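Local coordinates for probable amidase (Thermus thermophilus, PDB 2DC0), which is a probable amidase of the amidase family, built around a large mixed beta sheet flanked by helices, at residues G63-L68 against A107-F112; V153-G158 against L209-R214. One frame throughout, in Å; residues are numbered along the deposited sequence.

Both contacts fasten loops and helix ends to the one mixed sheet at the core of this amidase fold. Interaction 1 sits at an end of strand 110-115 and of its parallel neighbour 69-73, about 21 Å from the centre of the chain. Interaction 2, about 11 Å from that centre, lays the last turn of helix 149-157 against the end of strand 206-210. The two centres lie about 16 Å apart and the nearest atoms about 6 Å, so they do not touch. Helix 213-224 links them: it starts within 209-214, and its Phe218, Leu219 and Ile222 cover side chains of interaction 1.

Interaction 1: G63-L68 against A107-F112; sequences GPLHGL and AGALLF
Gly63 starts the contact with its CA against the carbonyl oxygen of Ala107, opening a type I turn that ends at His66. Pro64 follows at the margin, its CG 4.1 Å from Ala107 CB. Within 63-68, Leu65 does the most. Its N donates to Ala107 O at 3.0 Å, from above the carbonyl plane with a bent N-H...O angle of 143°. Its side chain leans over the two alanines: CG, anti to the carbonyl carbon (chi1 -61°), sits beside Ala107 CB, with CD1 3.8 Å from that methyl, while Leu65 CB meets Ala109 CB at 3.7 Å. The CB of His66 points away from 107-112, but its CA comes to 3.2 Å from Gly108 O in a C-H...O contact. The same oxygen accepts from Gly67 N at 2.9 Å, adding one N-H bond to that contact. Gly108, with positive phi, closes helix 99-106 in a Schellman motif; lacking a side chain, it lets His66 CA come within 3.8 Å of Gly108 CA. A type II turn from Leu65 to Leu68 then brings Leu68 O to Leu110 N, 2.7 Å apart, the straightest of the three bonds (162°). Beyond it, Leu110 and Phe112 bond to the backbone of Leu70, pairing strand 110-115 with parallel strand 69-73. Helix 213-224 covers Leu65 and Ala107, helix 42-57 meets His66 and Leu110, and helix 17-30 packs on Leu68 and Leu110.

Interaction 2: V153-G158 against L209-R214; sequences VAVALG and LTRSVR
Val155 carries the apolar half of this contact, its two methyls pressed side by side against the backbone at the end of strand 206-210. CG1, anti to the backbone N (chi1 174°), rests 3.6 Å from Thr210 C, and CG2 lies 3.5 Å from Leu209 O and 4.1 Å from Leu209 CB. CG1 also meets the aliphatic part of Arg211, 3.7 Å from its CG.

The polar half belongs to the Arg211 guanidinium. The Arg211 side chain bends at chi3 (66°), bringing the guanidinium edge-on to the helix end, where NH1 donates to Val155 O at 3.1 Å. That oxygen lies in the guanidinium plane and NH1 in the carbonyl plane; a weaker bond runs from NH1 to Ala156 O. The positive group sits at the C-terminal end of helix 149-157, where it would probably be favoured by the helix dipole.

Within 209-214, Thr210 OG1 donates to Ser212 O at 2.8 Å, across the bend out of the strand. Ser212 OG weakly caps Asp215 N and also bonds to Asp2.

Val155 and Arg211 thus dock a helix with a Schellman end against a core strand of the amidase sheet, and a serine N-cap follows a little further along the chain.

Interaction 1: G63-L68 against A107-F112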
# COMPACT_ATOMS: atom_id res chain seq x y z
N GLY A 63 -7.77 -19.52 -29.20
CA GLY A 63 -6.91 -19.33 -28.05
C GLY A 63 -7.03 -20.46 -27.05
O GLY A 63 -7.63 -21.49 -27.34
N PRO A 64 -6.46 -20.30 -25.84
CA PRO A 64 -6.51 -21.33 -24.80
C PRO A 64 -7.89 -21.65 -24.23
O PRO A 64 -8.09 -22.71 -23.64
CB PRO A 64 -5.55 -20.80 -23.74
CG PRO A 64 -5.70 -19.31 -23.88
CD PRO A 64 -5.69 -19.13 -25.39
N LEU A 65 -8.84 -20.74 -24.41
CA LEU A 65 -10.20 -20.95 -23.90
C LEU A 65 -11.19 -21.29 -25.01
O LEU A 65 -12.39 -21.32 -24.78
CB LEU A 65 -10.68 -19.69 -23.17
CG LEU A 65 -9.85 -19.27 -21.95
CD1 LEU A 65 -10.46 -18.03 -21.31
CD2 LEU A 65 -9.80 -20.43 -20.96
N HIS A 66 -10.67 -21.55 -26.21
CA HIS A 66 -11.52 -21.86 -27.36
C HIS A 66 -12.64 -22.88 -27.10
O HIS A 66 -12.39 -24.03 -26.79
CB HIS A 66 -10.66 -22.35 -28.53
CG HIS A 66 -11.41 -22.51 -29.82
ND1 HIS A 66 -12.39 -23.46 -29.99
CD2 HIS A 66 -11.33 -21.83 -30.99
CE1 HIS A 66 -12.89 -23.36 -31.21
NE2 HIS A 66 -12.26 -22.38 -31.84
N GLY A 67 -13.88 -22.42 -27.25
CA GLY A 67 -15.03 -23.30 -27.07
C GLY A 67 -15.49 -23.59 -25.65
O GLY A 67 -16.45 -24.34 -25.47
N LEU A 68 -14.82 -23.02 -24.65
CA LEU A 68 -15.21 -23.26 -23.26
C LEU A 68 -16.27 -22.26 -22.79
O LEU A 68 -16.07 -21.05 -22.86
CB LEU A 68 -13.97 -23.17 -22.35
CG LEU A 68 -12.84 -24.14 -22.71
CD1 LEU A 68 -11.64 -23.92 -21.81
CD2 LEU A 68 -13.34 -25.57 -22.59
N ALA A 107 -9.47 -15.07 -26.14
CA ALA A 107 -8.85 -16.36 -25.84
C ALA A 107 -9.71 -17.47 -26.43
O ALA A 107 -9.32 -18.64 -26.43
CB ALA A 107 -8.72 -16.54 -24.32
N GLY A 108 -10.89 -17.11 -26.94
CA GLY A 108 -11.77 -18.09 -27.56
C GLY A 108 -12.90 -18.61 -26.70
O GLY A 108 -13.65 -19.49 -27.11
N ALA A 109 -13.03 -18.05 -25.50
CA ALA A 109 -14.07 -18.49 -24.58
C ALA A 109 -15.46 -18.21 -25.11
O ALA A 109 -15.70 -17.24 -25.82
CB ALA A 109 -13.88 -17.82 -23.22
N LEU A 110 -16.40 -19.08 -24.75
CA LEU A 110 -17.79 -18.90 -25.15
C LEU A 110 -18.52 -18.29 -23.96
O LEU A 110 -18.90 -18.99 -23.03
CB LEU A 110 -18.41 -20.25 -25.52
CG LEU A 110 -19.91 -20.24 -25.80
CD1 LEU A 110 -20.24 -19.21 -26.87
CD2 LEU A 110 -20.35 -21.63 -26.24
N LEU A 111 -18.68 -16.97 -24.00
CA LEU A 111 -19.38 -16.25 -22.93
C LEU A 111 -20.86 -16.31 -23.27
O LEU A 111 -21.32 -15.61 -24.17
CB LEU A 111 -18.89 -14.80 -22.88
CG LEU A 111 -17.36 -14.63 -22.84
CD1 LEU A 111 -16.99 -13.16 -22.96
CD2 LEU A 111 -16.82 -15.22 -21.56
N PHE A 112 -21.61 -17.14 -22.55
CA PHE A 112 -23.02 -17.31 -22.85
C PHE A 112 -24.05 -16.67 -21.92
O PHE A 112 -25.25 -16.73 -22.20
CB PHE A 112 -23.34 -18.80 -22.97
CG PHE A 112 -23.24 -19.54 -21.66
CD1 PHE A 112 -24.39 -19.88 -20.94
CD2 PHE A 112 -22.00 -19.88 -21.14
CE1 PHE A 112 -24.30 -20.53 -19.72
CE2 PHE A 112 -21.90 -20.53 -19.91
CZ PHE A 112 -23.04 -20.85 -19.20

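Interaction 2: V153-G158 against L209-R214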
# COMPACT_ATOMS: atom_id res chain seq x y z
N VAL A 153 -22.61 -19.58 -7.72
CA VAL A 153 -23.64 -20.61 -7.81
C VAL A 153 -23.60 -21.29 -9.18
O VAL A 153 -23.75 -22.51 -9.29
CB VAL A 153 -25.05 -20.02 -7.57
CG1 VAL A 153 -26.12 -21.07 -7.81
CG2 VAL A 153 -25.14 -19.49 -6.14
N ALA A 154 -23.40 -20.49 -10.23
CA ALA A 154 -23.34 -21.04 -11.58
C ALA A 154 -22.18 -22.04 -11.68
O ALA A 154 -22.35 -23.16 -12.17
CB ALA A 154 -23.14 -19.91 -12.60
N VAL A 155 -21.01 -21.63 -11.20
CA VAL A 155 -19.83 -22.49 -11.22
C VAL A 155 -20.04 -23.75 -10.38
O VAL A 155 -19.65 -24.85 -10.77
CB VAL A 155 -18.58 -21.73 -10.70
CG1 VAL A 155 -17.38 -22.67 -10.58
CG2 VAL A 155 -18.25 -20.59 -11.65
N ALA A 156 -20.66 -23.59 -9.22
CA ALA A 156 -20.92 -24.72 -8.34
C ALA A 156 -21.87 -25.74 -8.97
O ALA A 156 -21.71 -26.95 -8.78
CB ALA A 156 -21.50 -24.24 -7.02
N LEU A 157 -22.84 -25.25 -9.73
CA LEU A 157 -23.84 -26.11 -10.36
C LEU A 157 -23.50 -26.57 -11.77
O LEU A 157 -24.26 -27.32 -12.38
CB LEU A 157 -25.20 -25.38 -10.36
CG LEU A 157 -25.78 -25.09 -8.96
CD1 LEU A 157 -27.09 -24.33 -9.06
CD2 LEU A 157 -25.98 -26.41 -8.23
N GLY A 158 -22.36 -26.13 -12.30
CA GLY A 158 -21.98 -26.54 -13.64
C GLY A 158 -22.60 -25.71 -14.74
O GLY A 158 -22.60 -26.10 -15.90
N LEU A 209 -13.82 -17.32 -10.65
CA LEU A 209 -14.54 -18.26 -9.79
C LEU A 209 -14.43 -19.55 -10.59
O LEU A 209 -14.85 -19.60 -11.75
CB LEU A 209 -16.00 -17.84 -9.62
CG LEU A 209 -16.16 -16.74 -8.56
CD1 LEU A 209 -17.36 -15.89 -8.87
CD2 LEU A 209 -16.28 -17.39 -7.18
N THR A 210 -13.85 -20.57 -9.97
CA THR A 210 -13.62 -21.85 -10.63
C THR A 210 -13.93 -23.05 -9.75
O THR A 210 -14.27 -22.91 -8.58
CB THR A 210 -12.13 -21.97 -11.02
OG1 THR A 210 -11.33 -21.86 -9.84
CG2 THR A 210 -11.74 -20.87 -11.99
N ARG A 211 -13.79 -24.24 -10.33
CA ARG A 211 -14.03 -25.48 -9.60
C ARG A 211 -12.74 -26.05 -9.02
O ARG A 211 -12.77 -27.00 -8.25
CB ARG A 211 -14.69 -26.51 -10.52
CG ARG A 211 -16.09 -26.13 -10.97
CD ARG A 211 -16.67 -27.18 -11.90
NE ARG A 211 -16.89 -28.44 -11.20
CZ ARG A 211 -17.88 -28.67 -10.35
NH1 ARG A 211 -18.76 -27.70 -10.08
NH2 ARG A 211 -17.99 -29.84 -9.74
N SER A 212 -11.60 -25.49 -9.40
CA SER A 212 -10.32 -25.99 -8.90
C SER A 212 -9.27 -24.89 -8.88
O SER A 212 -9.41 -23.86 -9.55
CB SER A 212 -9.82 -27.13 -9.78
OG SER A 212 -9.58 -26.65 -11.10
N VAL A 213 -8.20 -25.13 -8.13
CA VAL A 213 -7.13 -24.15 -8.05
C VAL A 213 -6.35 -24.04 -9.36
O VAL A 213 -5.92 -22.95 -9.74
CB VAL A 213 -6.15 -24.47 -6.90
CG1 VAL A 213 -4.98 -23.49 -6.92
CG2 VAL A 213 -6.88 -24.39 -5.56
N ARG A 214 -6.19 -25.16 -10.07
CA ARG A 214 -5.45 -25.12 -11.33
C ARG A 214 -6.20 -24.27 -12.36
O ARG A 214 -5.59 -23.62 -13.20
CB ARG A 214 -5.20 -26.53 -11.88
CG ARG A 214 -6.45 -27.30 -12.30
CD ARG A 214 -6.08 -28.64 -12.91
NE ARG A 214 -7.23 -29.31 -13.50
CZ ARG A 214 -7.15 -30.43 -14.21
NH1 ARG A 214 -5.97 -31.01 -14.41
NH2 ARG A 214 -8.25 -30.98 -14.72